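Local structure of dihydrodipicolinate synthase (Bacteroides thetaiotaomicron, 4XKY) at the interface of chains A and B. The protein catalyses the aldolase-type condensation of pyruvate with aspartate semialdehyde through a Schiff base, the entry step of the diaminopimelate route to lysine. Sequence-based numbering; all coordinates share one arbitrary frame. Chains: chain A/B, Dihydrodipicolinate synthase.

The interface of chains A and B. Residues chain A 170-171, 174, 195, 198, 202; chain B 170, 174, 195, 198, 202.
A two-fold symmetric subunit interface, probably the one that pairs dimers in the tetramer, brings A:Thr170 and A:Glu198 against their own copies in chain B. The hydroxyls meet where the two side chains cross at a slant, joined by a short hydrogen bond, A:Thr170 OG1 to B:Thr170 OG1 at 2.5 Å; either could be the donor. With chi1 at 42°, B:Thr170 turns OG1 towards its twin and leaves the methyl CG2 anti to the carbonyl carbon, on the side facing A:Glu198 OE2. The CG2 branch of B:Ile195 packs on A:Thr170 CB (3.6 Å) and also borders the start of helix 170-180 at A:Val171; A:Ile195 CG2 packs likewise on B:Thr170.

Beside this pair the two glutamates touch through their carboxylates, turned 88° apart, with A:Glu198 OE2 at 2.5 Å from B:Glu198 OE2. Two unprotonated carboxylates would repel here, so the pair may share a proton, which would imply a raised pKa; protonation is not seen. Water links each acid to a glutamine across the axis: A:Gln174 NE2 donates almost straight to water 1 (3.1 Å), which reaches B:Glu198 OE2 at 3.1 Å, and water 2 bridges B:Gln174 NE2 to both oxygens of A:Glu198. Leucine tips flank the glutamate stems, B:Leu202 CD1 lying 3.8 Å from A:Glu198 CB. The patch centre lies about 14 Å from the Schiff-base lysine A:Lys164; as a symmetric subunit contact it most likely helps hold the tetramer together.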
# COMPACT_ATOMS: atom_id res chain seq x y z
N THR A 170 -9.93 -8.85 -12.66
CA THR A 170 -10.50 -9.99 -13.36
C THR A 170 -9.46 -11.06 -13.66
O THR A 170 -9.84 -12.19 -13.86
CB THR A 170 -11.29 -9.60 -14.62
OG1 THR A 170 -10.62 -8.50 -15.24
CG2 THR A 170 -12.65 -9.17 -14.22
N VAL A 171 -8.17 -10.72 -13.67
CA VAL A 171 -7.15 -11.78 -13.69
C VAL A 171 -7.34 -12.70 -12.47
O VAL A 171 -7.39 -13.95 -12.57
CB VAL A 171 -5.73 -11.19 -13.65
CG1 VAL A 171 -4.68 -12.28 -13.39
CG2 VAL A 171 -5.44 -10.41 -14.93
N GLN A 174 -10.63 -14.69 -12.82
CA GLN A 174 -10.46 -15.84 -13.72
C GLN A 174 -9.67 -16.98 -13.05
O GLN A 174 -10.01 -18.16 -13.25
CB GLN A 174 -9.81 -15.39 -15.03
CG GLN A 174 -10.73 -14.61 -15.92
CD GLN A 174 -11.88 -15.49 -16.38
OE1 GLN A 174 -11.65 -16.63 -16.80
NE2 GLN A 174 -13.09 -14.99 -16.29
N ILE A 195 -18.19 -5.05 -15.05
CA ILE A 195 -17.52 -6.26 -15.57
C ILE A 195 -18.40 -7.51 -15.51
O ILE A 195 -17.95 -8.63 -15.77
CB ILE A 195 -16.18 -6.52 -14.86
CG1 ILE A 195 -16.35 -6.52 -13.35
CG2 ILE A 195 -15.17 -5.44 -15.24
CD1 ILE A 195 -15.17 -7.08 -12.60
N GLU A 198 -18.89 -9.33 -19.09
CA GLU A 198 -17.75 -10.02 -19.67
C GLU A 198 -17.47 -11.24 -18.80
O GLU A 198 -17.06 -12.27 -19.30
CB GLU A 198 -16.49 -9.10 -19.79
CG GLU A 198 -15.86 -8.68 -18.46
CD GLU A 198 -14.81 -7.58 -18.64
OE1 GLU A 198 -15.20 -6.48 -19.10
OE2 GLU A 198 -13.61 -7.80 -18.32
N LEU A 202 -17.80 -15.50 -19.81
CA LEU A 202 -16.78 -16.51 -19.53
C LEU A 202 -17.18 -17.47 -18.40
O LEU A 202 -16.33 -18.14 -17.83
CB LEU A 202 -15.45 -15.82 -19.15
CG LEU A 202 -14.56 -15.40 -20.33
CD1 LEU A 202 -13.92 -16.65 -20.89
CD2 LEU A 202 -15.26 -14.68 -21.46
N THR B 170 -10.42 -4.45 -14.76
CA THR B 170 -11.26 -4.30 -15.96
C THR B 170 -12.41 -3.32 -15.76
O THR B 170 -13.00 -2.89 -16.75
CB THR B 170 -11.76 -5.66 -16.50
OG1 THR B 170 -12.16 -6.49 -15.41
CG2 THR B 170 -10.62 -6.36 -17.21
N GLN B 174 -12.83 -0.84 -18.74
CA GLN B 174 -14.13 -0.58 -19.39
C GLN B 174 -14.44 0.93 -19.38
O GLN B 174 -15.01 1.47 -20.33
CB GLN B 174 -15.27 -1.39 -18.74
CG GLN B 174 -15.30 -2.87 -19.13
CD GLN B 174 -15.46 -3.02 -20.62
OE1 GLN B 174 -16.38 -2.45 -21.17
NE2 GLN B 174 -14.54 -3.73 -21.27
N ILE B 195 -7.20 -12.13 -19.08
CA ILE B 195 -8.39 -11.34 -19.39
C ILE B 195 -8.45 -10.85 -20.85
O ILE B 195 -9.28 -10.00 -21.22
CB ILE B 195 -8.56 -10.13 -18.46
CG1 ILE B 195 -7.31 -9.26 -18.53
CG2 ILE B 195 -8.83 -10.59 -17.04
CD1 ILE B 195 -7.46 -7.88 -17.97
N GLU B 198 -12.06 -12.05 -22.61
CA GLU B 198 -13.22 -11.28 -22.18
C GLU B 198 -13.13 -9.81 -22.64
O GLU B 198 -14.17 -9.20 -22.96
CB GLU B 198 -13.37 -11.37 -20.66
CG GLU B 198 -12.43 -10.51 -19.85
CD GLU B 198 -12.49 -10.90 -18.39
OE1 GLU B 198 -12.19 -12.08 -18.10
OE2 GLU B 198 -12.89 -10.06 -17.55
N LEU B 202 -15.46 -7.69 -25.61
CA LEU B 202 -16.11 -6.40 -25.39
C LEU B 202 -15.44 -5.26 -26.13
O LEU B 202 -15.61 -4.11 -25.78
CB LEU B 202 -16.18 -6.10 -23.90
CG LEU B 202 -17.52 -6.65 -23.37
CD1 LEU B 202 -17.56 -8.17 -23.31
CD2 LEU B 202 -17.90 -6.06 -22.03
O HOH W 1 -13.83 -12.10 -15.37
O HOH W 2 -12.42 -5.54 -19.92